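Long-range contacts in PhnB protein (Bacillus cereus, PDB 3OMS), which is of undetermined activity but belongs to the PhnB-like branch of the glyoxalase superfamily and was named as a putative 3-demethylubiquinone-9 3-methyltransferase: residues A[34-39]-A[58-63]; A[26-31]-A[128-133]; A[13-18]-A[77-82]; A[97-102]-A[122-127]. All coordinates share one frame; numbering follows the deposited sequence.

Interaction 1. Residues A[34-39]-A[58-63]; sequences QSEIVS and TFTLNG
Val38 N and Ser39 N both donate to Thr58 O, at 2.9 Å from Val38 N and at 3.2 Å from Ser39 N, the paired donors that mark a classic beta bulge in the antiparallel hairpin of strands 37-42 and 54-61. The two N-H groups reach the oxygen from the same face of its carbonyl plane, and Thr58 N returns a bond to Ser39 O. Beyond the bulge, Thr60 N donates to Glu36 O, while Glu36 N donates to the side-chain oxygen Thr60 OG1, 3.0 Å away. A chi1 of 57° sets that hydroxyl between the backbone N and the carbonyl carbon of Thr60, where it lies beside Glu36 N and can accept. A nearly straight bond (171°) runs from Asn62 N to Ser35 OG, holding the turn that leaves the strand, and Ser35 OG is also bonded to Asp33 O. Side-chain packing flanks this polar ladder. Ile37 and Phe59, a non-hydrogen-bonded pair, lie on the face beneath helix 21-29, where both touch Met25. Val38 and Thr60 cross at about a right angle, methyl against methyl. One water bridges the loop end, 2.8 Å from Thr60 OG1 and 3.2 Å from Gln34 O, to which it donates.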
loop_
_atom_site.group_PDB
_atom_site.type_symbol
_atom_site.label_atom_id
_atom_site.label_comp_id
_atom_site.label_asym_id
_atom_site.label_seq_id
_atom_site.Cartn_x
_atom_site.Cartn_y
_atom_site.Cartn_z
ATOM N N GLN A 34 -6.034 18.221 5.461
ATOM C CA GLN A 34 -5.887 17.521 6.741
ATOM C C GLN A 34 -4.837 16.434 6.657
ATOM O O GLN A 34 -5.053 15.264 7.026
ATOM C CB GLN A 34 -7.224 17.004 7.236
ATOM C CG GLN A 34 -8.043 18.111 7.890
ATOM C CD GLN A 34 -9.487 17.777 7.919
ATOM O OE1 GLN A 34 -10.057 17.525 8.980
ATOM N NE2 GLN A 34 -10.107 17.761 6.742
ATOM N N SER A 35 -3.672 16.866 6.189
ATOM C CA SER A 35 -2.529 15.985 6.057
ATOM C C SER A 35 -1.330 16.648 6.716
ATOM O O SER A 35 -0.978 17.809 6.395
ATOM C CB SER A 35 -2.257 15.726 4.590
ATOM O OG SER A 35 -3.436 15.298 3.965
ATOM N N GLU A 36 -0.687 15.952 7.638
ATOM C CA GLU A 36 0.503 16.526 8.274
ATOM C C GLU A 36 1.478 15.480 8.728
ATOM O O GLU A 36 1.131 14.307 8.935
ATOM C CB GLU A 36 0.087 17.389 9.469
ATOM C CG GLU A 36 -1.004 16.824 10.240
ATOM C CD GLU A 36 -1.735 17.851 11.106
ATOM O OE1 GLU A 36 -1.750 19.067 10.817
ATOM O OE2 GLU A 36 -2.346 17.433 12.083
ATOM N N ILE A 37 2.710 15.913 8.892
ATOM C CA ILE A 37 3.696 15.086 9.534
ATOM C C ILE A 37 3.368 15.017 11.021
ATOM O O ILE A 37 3.048 16.022 11.624
ATOM C CB ILE A 37 5.128 15.567 9.281
ATOM C CG1 ILE A 37 5.426 15.443 7.747
ATOM C CG2 ILE A 37 6.110 14.684 10.045
ATOM C CD1 ILE A 37 6.660 16.103 7.317
ATOM N N VAL A 38 3.311 13.791 11.537
ATOM C CA VAL A 38 3.018 13.515 12.954
ATOM C C VAL A 38 4.307 13.401 13.786
ATOM O O VAL A 38 4.451 14.040 14.849
ATOM C CB VAL A 38 2.121 12.230 13.138
ATOM C CG1 VAL A 38 1.990 11.883 14.628
ATOM C CG2 VAL A 38 0.713 12.484 12.538
ATOM N N SER A 39 5.216 12.543 13.316
ATOM C CA SER A 39 6.470 12.255 14.019
ATOM C C SER A 39 7.547 11.926 13.020
ATOM O O SER A 39 7.260 11.360 11.948
ATOM C CB SER A 39 6.310 11.095 15.004
ATOM O OG SER A 39 5.898 9.891 14.379
ATOM N N THR A 58 5.807 9.023 10.774
ATOM C CA THR A 58 4.361 8.819 10.637
ATOM C C THR A 58 3.773 10.111 10.158
ATOM O O THR A 58 4.141 11.180 10.624
ATOM C CB THR A 58 3.706 8.422 11.951
ATOM O OG1 THR A 58 4.239 7.164 12.367
ATOM C CG2 THR A 58 2.135 8.378 11.867
ATOM N N PHE A 59 2.870 10.021 9.181
ATOM C CA PHE A 59 2.170 11.198 8.672
ATOM C C PHE A 59 0.769 10.833 8.331
ATOM O O PHE A 59 0.458 9.644 8.149
ATOM C CB PHE A 59 2.869 11.778 7.447
ATOM C CG PHE A 59 2.977 10.848 6.280
ATOM C CD1 PHE A 59 2.226 11.071 5.102
ATOM C CD2 PHE A 59 3.925 9.806 6.279
ATOM C CE1 PHE A 59 2.379 10.241 3.985
ATOM C CE2 PHE A 59 4.041 8.954 5.158
ATOM C CZ PHE A 59 3.268 9.181 4.014
ATOM N N THR A 60 -0.100 11.836 8.201
ATOM C CA THR A 60 -1.465 11.568 7.799
ATOM C C THR A 60 -1.704 12.117 6.369
ATOM O O THR A 60 -1.091 13.096 5.950
ATOM C CB THR A 60 -2.472 12.186 8.741
ATOM O OG1 THR A 60 -2.228 13.612 8.815
ATOM C CG2 THR A 60 -2.415 11.531 10.113
ATOM N N LEU A 61 -2.566 11.420 5.625
ATOM C CA LEU A 61 -3.149 11.935 4.413
ATOM C C LEU A 61 -4.654 11.900 4.603
ATOM O O LEU A 61 -5.266 10.827 4.799
ATOM C CB LEU A 61 -2.681 11.105 3.212
ATOM C CG LEU A 61 -1.177 11.013 2.878
ATOM C CD1 LEU A 61 -0.934 10.080 1.673
ATOM C CD2 LEU A 61 -0.501 12.414 2.659
ATOM N N ASN A 62 -5.249 13.089 4.643
ATOM C CA ASN A 62 -6.653 13.256 4.983
ATOM C C ASN A 62 -7.030 12.491 6.217
ATOM O O ASN A 62 -8.048 11.801 6.225
ATOM C CB ASN A 62 -7.535 12.821 3.808
ATOM C CG ASN A 62 -8.957 13.417 3.847
ATOM O OD1 ASN A 62 -9.936 12.671 3.843
ATOM N ND2 ASN A 62 -9.074 14.740 3.898
ATOM N N GLY A 63 -6.226 12.588 7.267
ATOM C CA GLY A 63 -6.597 11.969 8.528
ATOM C C GLY A 63 -6.126 10.519 8.670
ATOM O O GLY A 63 -6.111 10.031 9.774
HETATM O O HOH W 1 -4.487 14.580 10.123
#

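Interaction 2. Residues A[26-31]-A[128-133]; sequences NFYTSL and YGVSWQ
Tyr28 and Trp132 meet as an edge-to-face aromatic pair, the indole presenting its edge to one face of the phenol ring. The pair joins helix 21-29, which follows the first strand of one four-stranded sheet, to strand 131-136 of the other, the two sheets sharing the 1-4-3-2 strand order of the repeated βαβββ unit of the glyoxalase fold. Trp132 CZ2 does the touching: it stands above the phenol, displaced from the ring centre, 3.7 Å from Tyr28 CE1, and the planes are inclined at 67°. At the far end of the phenol, Tyr28 OH presses against Val130, with CG2 of that valine 3.4 Å from the oxygen, and it also lies 3.7 Å from Tyr128 CD2. Phe27 extends the cluster outward. Its CG is anti to the backbone N (chi1 177°), which starts the ring toward Tyr128, and its CD2 meets the edge of the Tyr128 ring in plane, 3.9 Å from Tyr128 CE2.

No hydrogen bond passes directly between the two segments, yet the polar ends of the aromatic pair share one partner. Tyr28 OH and Trp132 NE1 are both hydrogen-bonded to Asp126 OD2, which ties together the hydroxyl end of the phenol and the edge of the indole. The other carboxylate oxygen, Asp126 OD1, accepts from two backbone N-H groups of the loop, Tyr128 N and Val130 N. Tyr128 OH is held in turn by Glu23. On the helix side, Ser30 OG turns back to Phe27 O, donating in the carbonyl plane, on a lone pair, at 2.6 Å.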
loop_
_atom_site.group_PDB
_atom_site.type_symbol
_atom_site.label_atom_id
_atom_site.label_comp_id
_atom_site.label_asym_id
_atom_site.label_seq_id
_atom_site.Cartn_x
_atom_site.Cartn_y
_atom_site.Cartn_z
ATOM N N ASN A 26 6.861 15.443 2.860
ATOM C CA ASN A 26 6.541 16.863 2.738
ATOM C C ASN A 26 5.712 17.144 1.477
ATOM O O ASN A 26 4.760 17.939 1.503
ATOM C CB ASN A 26 7.825 17.721 2.838
ATOM C CG ASN A 26 8.267 17.916 4.309
ATOM O OD1 ASN A 26 7.636 18.629 5.046
ATOM N ND2 ASN A 26 9.305 17.265 4.711
ATOM N N PHE A 27 6.043 16.459 0.389
ATOM C CA PHE A 27 5.297 16.597 -0.873
ATOM C C PHE A 27 3.895 16.078 -0.724
ATOM O O PHE A 27 2.936 16.807 -1.014
ATOM C CB PHE A 27 6.038 15.853 -1.987
ATOM C CG PHE A 27 5.323 15.855 -3.317
ATOM C CD1 PHE A 27 4.925 17.042 -3.913
ATOM C CD2 PHE A 27 5.125 14.663 -3.998
ATOM C CE1 PHE A 27 4.312 17.043 -5.181
ATOM C CE2 PHE A 27 4.531 14.646 -5.247
ATOM C CZ PHE A 27 4.120 15.820 -5.837
ATOM N N TYR A 28 3.742 14.863 -0.189
ATOM C CA TYR A 28 2.404 14.233 -0.118
ATOM C C TYR A 28 1.458 14.993 0.802
ATOM O O TYR A 28 0.290 15.200 0.489
ATOM C CB TYR A 28 2.499 12.786 0.358
ATOM C CG TYR A 28 3.276 11.878 -0.574
ATOM C CD1 TYR A 28 3.379 12.136 -1.967
ATOM C CD2 TYR A 28 3.881 10.741 -0.084
ATOM C CE1 TYR A 28 4.085 11.277 -2.773
ATOM C CE2 TYR A 28 4.599 9.921 -0.855
ATOM C CZ TYR A 28 4.704 10.169 -2.214
ATOM O OH TYR A 28 5.404 9.250 -2.940
ATOM N N THR A 29 1.964 15.429 1.941
ATOM C CA THR A 29 1.108 16.109 2.885
ATOM C C THR A 29 0.666 17.489 2.352
ATOM O O THR A 29 -0.270 18.061 2.871
ATOM C CB THR A 29 1.740 16.275 4.266
ATOM O OG1 THR A 29 2.977 16.948 4.135
ATOM C CG2 THR A 29 1.975 14.937 4.961
ATOM N N SER A 30 1.314 18.009 1.315
ATOM C CA SER A 30 0.863 19.264 0.680
ATOM C C SER A 30 -0.303 19.112 -0.320
ATOM O O SER A 30 -0.882 20.129 -0.768
ATOM C CB SER A 30 2.041 19.923 -0.043
ATOM O OG SER A 30 2.275 19.339 -1.339
ATOM N N LEU A 31 -0.675 17.879 -0.655
ATOM C CA LEU A 31 -1.583 17.612 -1.760
ATOM C C LEU A 31 -3.016 17.450 -1.332
ATOM O O LEU A 31 -3.920 17.551 -2.156
ATOM C CB LEU A 31 -1.179 16.309 -2.470
ATOM C CG LEU A 31 0.211 16.283 -3.098
ATOM C CD1 LEU A 31 0.425 14.919 -3.741
ATOM C CD2 LEU A 31 0.364 17.405 -4.106
ATOM N N TYR A 128 8.910 9.563 -7.212
ATOM C CA TYR A 128 9.572 8.613 -6.318
ATOM C C TYR A 128 9.330 7.179 -6.721
ATOM O O TYR A 128 9.869 6.268 -6.096
ATOM C CB TYR A 128 9.116 8.875 -4.852
ATOM C CG TYR A 128 9.296 10.311 -4.424
ATOM C CD1 TYR A 128 10.563 10.822 -4.170
ATOM C CD2 TYR A 128 8.211 11.185 -4.340
ATOM C CE1 TYR A 128 10.751 12.144 -3.829
ATOM C CE2 TYR A 128 8.391 12.467 -4.003
ATOM C CZ TYR A 128 9.659 12.959 -3.747
ATOM O OH TYR A 128 9.830 14.285 -3.423
ATOM N N GLY A 129 8.456 6.954 -7.704
ATOM C CA GLY A 129 8.089 5.643 -8.141
ATOM C C GLY A 129 6.817 5.078 -7.513
ATOM O O GLY A 129 6.378 3.975 -7.894
ATOM N N VAL A 130 6.203 5.831 -6.610
ATOM C CA VAL A 130 4.978 5.413 -5.928
ATOM C C VAL A 130 3.777 5.540 -6.870
ATOM O O VAL A 130 3.644 6.567 -7.569
ATOM C CB VAL A 130 4.698 6.234 -4.657
ATOM C CG1 VAL A 130 3.277 5.856 -4.048
ATOM C CG2 VAL A 130 5.806 5.980 -3.650
ATOM N N SER A 131 2.970 4.479 -6.965
ATOM C CA SER A 131 1.864 4.434 -7.951
ATOM C C SER A 131 0.560 4.959 -7.332
ATOM O O SER A 131 0.092 4.488 -6.237
ATOM C CB SER A 131 1.660 3.028 -8.429
ATOM O OG SER A 131 0.955 2.954 -9.656
ATOM N N TRP A 132 -0.038 5.904 -8.055
ATOM C CA TRP A 132 -1.267 6.570 -7.649
ATOM C C TRP A 132 -2.346 6.471 -8.737
ATOM O O TRP A 132 -2.087 6.693 -9.952
ATOM C CB TRP A 132 -0.994 8.040 -7.430
ATOM C CG TRP A 132 -0.061 8.414 -6.336
ATOM C CD1 TRP A 132 1.286 8.493 -6.423
ATOM C CD2 TRP A 132 -0.405 8.829 -5.004
ATOM N NE1 TRP A 132 1.813 8.939 -5.244
ATOM C CE2 TRP A 132 0.801 9.131 -4.341
ATOM C CE3 TRP A 132 -1.609 8.982 -4.318
ATOM C CZ2 TRP A 132 0.846 9.594 -3.019
ATOM C CZ3 TRP A 132 -1.566 9.395 -2.985
ATOM C CH2 TRP A 132 -0.342 9.722 -2.358
ATOM N N GLN A 133 -3.569 6.162 -8.288
ATOM C CA GLN A 133 -4.741 6.183 -9.157
ATOM C C GLN A 133 -5.643 7.256 -8.599
ATOM O O GLN A 133 -5.796 7.425 -7.376
ATOM C CB GLN A 133 -5.531 4.870 -9.159
ATOM C CG GLN A 133 -4.770 3.663 -9.709
ATOM C CD GLN A 133 -5.628 2.426 -9.684
ATOM O OE1 GLN A 133 -6.688 2.376 -10.318
ATOM N NE2 GLN A 133 -5.192 1.415 -8.926
#

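Interaction 3. Residues A[13-18]-A[77-82]; sequences TFLMFE and FTFTPA
Phe79 presents an edge of its ring to the face of Phe17, the centroids 5.2 Å apart and the planes inclined at 63°. The two side chains cross at about a right angle. Phe79 CZ stands over the Phe17 ring, away from its centre, while Phe79 CE2 approaches Phe17 CE1 to 3.8 Å. The same leading end of Phe79 also meets the backbone of the strand, where CZ lies 3.5 Å from Met16 O, and its CE1 packs against CB of Leu15. Leu15, Met16 and Phe17 in succession thus all touch this one ring from the loop.

Strand 11-17 is an outermost strand of its sheet within the chain, and residues 77-82 belong to the long linker that leads from strand 64-70 of that sheet to strand 83-89 of the other. The contact sets this linker of the glyoxalase-family fold against the edge strand. Thr13, Phe14 and Leu15 also form an antiparallel ladder with a strand of the second subunit, extending the sheet across the dimer.

Selenomethionine Met16 works at the other end of the contact. A bend at its third torsion (65°) places CE at the edge of the Phe77 ring, near its plane and 3.4 Å from Phe77 CE1. The Phe77 ring is itself stacked with His75. Two waters bridge the backbones and side chains: one donates to Met16 O at 2.7 Å and also bonds Thr78 OG1, and the other donates to Phe77 O and, at 3.3 Å, to Glu18 OE2, which is also hydrogen-bonded to His75 N.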
loop_
_atom_site.group_PDB
_atom_site.type_symbol
_atom_site.label_atom_id
_atom_site.label_comp_id
_atom_site.label_asym_id
_atom_site.label_seq_id
_atom_site.Cartn_x
_atom_site.Cartn_y
_atom_site.Cartn_z
ATOM N N THR A 13 -0.466 1.554 5.855
ATOM C CA THR A 13 0.359 1.442 4.658
ATOM C C THR A 13 1.729 2.120 4.887
ATOM O O THR A 13 1.794 3.227 5.427
ATOM C CB THR A 13 -0.457 1.990 3.419
ATOM O OG1 THR A 13 -1.620 1.157 3.304
ATOM C CG2 THR A 13 0.412 1.919 2.157
ATOM N N PHE A 14 2.821 1.420 4.509
ATOM C CA PHE A 14 4.179 1.664 4.979
ATOM C C PHE A 14 5.078 1.723 3.731
ATOM O O PHE A 14 5.173 0.748 2.929
ATOM C CB PHE A 14 4.620 0.527 5.877
ATOM C CG PHE A 14 5.954 0.707 6.585
ATOM C CD1 PHE A 14 5.999 0.813 7.975
ATOM C CD2 PHE A 14 7.169 0.629 5.884
ATOM C CE1 PHE A 14 7.194 0.916 8.647
ATOM C CE2 PHE A 14 8.367 0.720 6.563
ATOM C CZ PHE A 14 8.353 0.854 7.975
ATOM N N LEU A 15 5.709 2.882 3.542
ATOM C CA LEU A 15 6.527 3.129 2.373
ATOM C C LEU A 15 8.022 3.152 2.733
ATOM O O LEU A 15 8.459 3.888 3.626
ATOM C CB LEU A 15 6.081 4.440 1.700
ATOM C CG LEU A 15 4.746 4.486 0.938
ATOM C CD1 LEU A 15 3.473 4.288 1.802
ATOM C CD2 LEU A 15 4.662 5.831 0.181
HETATM N N MSE A 16 8.816 2.332 2.019
HETATM C CA MSE A 16 10.220 2.288 2.206
HETATM C C MSE A 16 10.959 2.936 1.020
HETATM O O MSE A 16 10.954 2.396 -0.104
HETATM C CB MSE A 16 10.663 0.835 2.381
HETATM C CG MSE A 16 12.146 0.666 2.646
HETATM SE SE MSE A 16 12.597 -1.163 3.168
HETATM C CE MSE A 16 12.125 -1.977 1.514
ATOM N N PHE A 17 11.597 4.065 1.336
ATOM C CA PHE A 17 12.395 4.874 0.438
ATOM C C PHE A 17 13.869 4.570 0.678
ATOM O O PHE A 17 14.220 3.813 1.605
ATOM C CB PHE A 17 12.094 6.387 0.674
ATOM C CG PHE A 17 10.708 6.797 0.348
ATOM C CD1 PHE A 17 10.375 7.215 -0.922
ATOM C CD2 PHE A 17 9.713 6.829 1.331
ATOM C CE1 PHE A 17 9.050 7.629 -1.218
ATOM C CE2 PHE A 17 8.430 7.207 1.054
ATOM C CZ PHE A 17 8.083 7.624 -0.256
ATOM N N GLU A 18 14.756 5.106 -0.177
ATOM C CA GLU A 18 16.209 5.002 0.053
ATOM C C GLU A 18 16.892 6.382 0.087
ATOM O O GLU A 18 17.940 6.590 -0.541
ATOM C CB GLU A 18 16.882 4.072 -0.999
ATOM C CG GLU A 18 16.376 2.621 -0.866
ATOM C CD GLU A 18 17.007 1.628 -1.817
ATOM O OE1 GLU A 18 17.822 2.021 -2.690
ATOM O OE2 GLU A 18 16.684 0.431 -1.637
ATOM N N PHE A 77 14.923 -3.875 -5.349
ATOM C CA PHE A 77 13.549 -3.571 -5.776
ATOM C C PHE A 77 13.191 -2.174 -5.352
ATOM O O PHE A 77 13.870 -1.558 -4.495
ATOM C CB PHE A 77 12.573 -4.570 -5.106
ATOM C CG PHE A 77 12.678 -4.595 -3.602
ATOM C CD1 PHE A 77 12.053 -3.638 -2.829
ATOM C CD2 PHE A 77 13.397 -5.586 -2.968
ATOM C CE1 PHE A 77 12.185 -3.665 -1.446
ATOM C CE2 PHE A 77 13.507 -5.624 -1.580
ATOM C CZ PHE A 77 12.913 -4.675 -0.830
ATOM N N THR A 78 12.075 -1.675 -5.879
ATOM C CA THR A 78 11.473 -0.454 -5.355
ATOM C C THR A 78 9.967 -0.574 -5.546
ATOM O O THR A 78 9.454 -1.685 -5.703
ATOM C CB THR A 78 12.067 0.840 -6.035
ATOM O OG1 THR A 78 11.538 2.037 -5.424
ATOM C CG2 THR A 78 11.802 0.828 -7.555
ATOM N N PHE A 79 9.264 0.548 -5.546
ATOM C CA PHE A 79 7.826 0.543 -5.695
ATOM C C PHE A 79 7.450 0.030 -7.038
ATOM O O PHE A 79 8.202 0.238 -8.019
ATOM C CB PHE A 79 7.246 1.949 -5.514
ATOM C CG PHE A 79 7.623 2.595 -4.219
ATOM C CD1 PHE A 79 6.963 2.241 -3.036
ATOM C CD2 PHE A 79 8.605 3.597 -4.177
ATOM C CE1 PHE A 79 7.322 2.844 -1.846
ATOM C CE2 PHE A 79 8.960 4.211 -2.981
ATOM C CZ PHE A 79 8.326 3.835 -1.826
ATOM N N THR A 80 6.321 -0.692 -7.100
ATOM C CA THR A 80 5.751 -1.096 -8.377
ATOM C C THR A 80 4.254 -0.713 -8.389
ATOM O O THR A 80 3.690 -0.379 -7.335
ATOM C CB THR A 80 5.882 -2.588 -8.666
ATOM O OG1 THR A 80 4.979 -3.355 -7.827
ATOM C CG2 THR A 80 7.339 -3.107 -8.502
ATOM N N PRO A 81 3.622 -0.784 -9.560
ATOM C CA PRO A 81 2.179 -0.533 -9.594
ATOM C C PRO A 81 1.321 -1.639 -9.004
ATOM O O PRO A 81 0.108 -1.464 -8.942
ATOM C CB PRO A 81 1.882 -0.389 -11.090
ATOM C CG PRO A 81 3.223 0.152 -11.680
ATOM C CD PRO A 81 4.203 -0.743 -10.927
ATOM N N ALA A 82 1.919 -2.746 -8.532
ATOM C CA ALA A 82 1.100 -3.853 -8.013
ATOM C C ALA A 82 0.338 -3.420 -6.731
ATOM O O ALA A 82 -0.744 -3.945 -6.457
ATOM C CB ALA A 82 1.901 -5.116 -7.763
HETATM O O HOH W 2 12.073 2.266 -2.611
HETATM O O HOH W 3 13.499 -0.057 -2.311
#

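Interaction 4. Residues A[97-102]-A[122-127]; sequences TVFHKL and GWLNDK
Leu124 lays its CD2 methyl over one face of the Phe99 ring in a CH-pi contact, 3.7 Å from the centroid and 17° off the ring normal. The two side chains run antiparallel past one another. Leu124 CG sits between the backbone N and the carbonyl carbon of its residue (chi1 53°). Beyond it, the methyl over Phe99 is joined by CD1 in reaching the next helix residue of the contact, CD1 and CD2 each lying 3.9 Å from Leu102 CB. The Phe99 ring continues to the start of the strand. Gly122 has no side chain there, and Phe99 CE1 closes directly on Gly122 CA at 3.7 Å.

Helix 92-103 here lies against strand 121-125 of its own four-stranded sheet, as in the helix-on-sheet layer of a glyoxalase-type βαβββ unit; the axes of 97-102 and 122-125 approach to 9.4 Å and run at 26°. Phe99 reaches further, to Ile108 on the neighbouring strand 107-111. Toward the end of strand 121-125 the contact turns polar. Asp126 CA makes a CA-H...O contact with Leu102 O at 3.5 Å. That same carbonyl accepts from a water, 2.7 Å from Leu102 O, which in turn accepts from both Lys127 N and Lys127 NZ.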
loop_
_atom_site.group_PDB
_atom_site.type_symbol
_atom_site.label_atom_id
_atom_site.label_comp_id
_atom_site.label_asym_id
_atom_site.label_seq_id
_atom_site.Cartn_x
_atom_site.Cartn_y
_atom_site.Cartn_z
ATOM N N THR A 97 -5.692 19.233 -10.160
ATOM C CA THR A 97 -4.551 19.766 -9.428
ATOM C C THR A 97 -3.658 18.680 -8.860
ATOM O O THR A 97 -2.452 18.757 -9.021
ATOM C CB THR A 97 -4.976 20.674 -8.270
ATOM O OG1 THR A 97 -5.723 21.763 -8.798
ATOM C CG2 THR A 97 -3.736 21.238 -7.579
ATOM N N VAL A 98 -4.228 17.679 -8.191
ATOM C CA VAL A 98 -3.416 16.657 -7.578
ATOM C C VAL A 98 -2.719 15.799 -8.641
ATOM O O VAL A 98 -1.554 15.441 -8.497
ATOM C CB VAL A 98 -4.237 15.728 -6.658
ATOM C CG1 VAL A 98 -3.355 14.736 -5.999
ATOM C CG2 VAL A 98 -5.003 16.508 -5.600
ATOM N N PHE A 99 -3.435 15.430 -9.684
ATOM C CA PHE A 99 -2.826 14.630 -10.749
ATOM C C PHE A 99 -1.581 15.335 -11.334
ATOM O O PHE A 99 -0.518 14.723 -11.456
ATOM C CB PHE A 99 -3.840 14.319 -11.854
ATOM C CG PHE A 99 -3.360 13.292 -12.840
ATOM C CD1 PHE A 99 -3.534 11.937 -12.585
ATOM C CD2 PHE A 99 -2.741 13.675 -14.029
ATOM C CE1 PHE A 99 -3.109 10.987 -13.495
ATOM C CE2 PHE A 99 -2.285 12.714 -14.933
ATOM C CZ PHE A 99 -2.470 11.407 -14.676
ATOM N N HIS A 100 -1.742 16.605 -11.696
ATOM C CA HIS A 100 -0.688 17.421 -12.330
ATOM C C HIS A 100 0.521 17.529 -11.411
ATOM O O HIS A 100 1.644 17.432 -11.850
ATOM C CB HIS A 100 -1.258 18.801 -12.678
ATOM C CG HIS A 100 -0.251 19.817 -13.116
ATOM N ND1 HIS A 100 0.422 19.741 -14.315
ATOM C CD2 HIS A 100 0.148 20.972 -12.530
ATOM C CE1 HIS A 100 1.200 20.801 -14.441
ATOM N NE2 HIS A 100 1.047 21.562 -13.373
ATOM N N LYS A 101 0.256 17.690 -10.116
ATOM C CA LYS A 101 1.351 17.771 -9.178
ATOM C C LYS A 101 2.108 16.440 -9.103
ATOM O O LYS A 101 3.339 16.422 -9.136
ATOM C CB LYS A 101 0.849 18.223 -7.790
ATOM C CG LYS A 101 0.529 19.757 -7.747
ATOM C CD LYS A 101 0.042 20.145 -6.369
ATOM C CE LYS A 101 -0.192 21.652 -6.093
ATOM N NZ LYS A 101 -0.803 21.643 -4.654
ATOM N N LEU A 102 1.367 15.339 -8.957
ATOM C CA LEU A 102 1.966 13.984 -8.843
ATOM C C LEU A 102 2.674 13.538 -10.127
ATOM O O LEU A 102 3.641 12.765 -10.077
ATOM C CB LEU A 102 0.875 12.963 -8.462
ATOM C CG LEU A 102 0.325 12.957 -7.046
ATOM C CD1 LEU A 102 -0.961 12.078 -6.993
ATOM C CD2 LEU A 102 1.391 12.446 -6.064
ATOM N N GLY A 122 -7.233 8.717 -13.764
ATOM C CA GLY A 122 -5.864 8.610 -14.254
ATOM C C GLY A 122 -5.028 7.751 -13.357
ATOM O O GLY A 122 -5.374 7.524 -12.172
ATOM N N TRP A 123 -3.892 7.308 -13.885
ATOM C CA TRP A 123 -3.000 6.400 -13.151
ATOM C C TRP A 123 -1.583 6.794 -13.517
ATOM O O TRP A 123 -1.248 6.963 -14.685
ATOM C CB TRP A 123 -3.267 4.942 -13.545
ATOM C CG TRP A 123 -2.711 3.898 -12.630
ATOM C CD1 TRP A 123 -1.713 4.029 -11.726
ATOM C CD2 TRP A 123 -3.151 2.536 -12.540
ATOM N NE1 TRP A 123 -1.468 2.826 -11.103
ATOM C CE2 TRP A 123 -2.342 1.894 -11.586
ATOM C CE3 TRP A 123 -4.168 1.803 -13.166
ATOM C CZ2 TRP A 123 -2.547 0.546 -11.200
ATOM C CZ3 TRP A 123 -4.341 0.447 -12.818
ATOM C CH2 TRP A 123 -3.529 -0.157 -11.842
ATOM N N LEU A 124 -0.763 7.002 -12.506
ATOM C CA LEU A 124 0.628 7.381 -12.730
ATOM C C LEU A 124 1.534 6.801 -11.671
ATOM O O LEU A 124 1.041 6.271 -10.639
ATOM C CB LEU A 124 0.751 8.909 -12.693
ATOM C CG LEU A 124 0.197 9.711 -11.489
ATOM C CD1 LEU A 124 1.174 9.555 -10.293
ATOM C CD2 LEU A 124 0.072 11.194 -11.876
ATOM N N ASN A 125 2.839 6.880 -11.931
ATOM C CA ASN A 125 3.855 6.763 -10.884
ATOM C C ASN A 125 4.439 8.103 -10.614
ATOM O O ASN A 125 4.737 8.841 -11.546
ATOM C CB ASN A 125 4.987 5.827 -11.322
ATOM C CG ASN A 125 4.527 4.403 -11.607
ATOM O OD1 ASN A 125 5.085 3.749 -12.510
ATOM N ND2 ASN A 125 3.624 3.876 -10.820
ATOM N N ASP A 126 4.569 8.486 -9.353
ATOM C CA ASP A 126 5.140 9.794 -9.070
ATOM C C ASP A 126 6.678 9.761 -9.218
ATOM O O ASP A 126 7.291 8.730 -9.572
ATOM C CB ASP A 126 4.636 10.310 -7.716
ATOM C CG ASP A 126 5.196 9.529 -6.544
ATOM O OD1 ASP A 126 6.214 8.816 -6.773
ATOM O OD2 ASP A 126 4.634 9.683 -5.423
ATOM N N LYS A 127 7.305 10.894 -8.985
ATOM C CA LYS A 127 8.745 11.031 -9.163
ATOM C C LYS A 127 9.540 10.071 -8.269
ATOM O O LYS A 127 10.734 9.886 -8.476
ATOM C CB LYS A 127 9.204 12.471 -8.911
ATOM C CG LYS A 127 9.105 12.990 -7.470
ATOM C CD LYS A 127 9.605 14.419 -7.331
ATOM C CE LYS A 127 8.609 15.468 -7.865
ATOM N NZ LYS A 127 7.304 15.684 -7.153
HETATM O O HOH W 4 5.884 13.372 -8.781
#

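In the fold
Taken together, the four contacts illustrate how chemistry follows place in a fold built of two similar sheets. Interaction 1 lies at the surface and binds neighbouring strands of one sheet largely through backbone hydrogen bonds. Interaction 2, about 3 Å from the chain centre, is the aromatic core between the halves, with no direct hydrogen bond across it. Interactions 3 and 4 are also chiefly apolar, with bridging waters; interaction 3 is buried, interaction 4 only partly so. Helix 21-29 links interactions 1 and 2, since Leu61 CD2 packs on Tyr28 O. Asp126 couples interaction 4 to interaction 2, and Phe79 of interaction 3 packs on Val130. Interactions 1 and 4 do not touch.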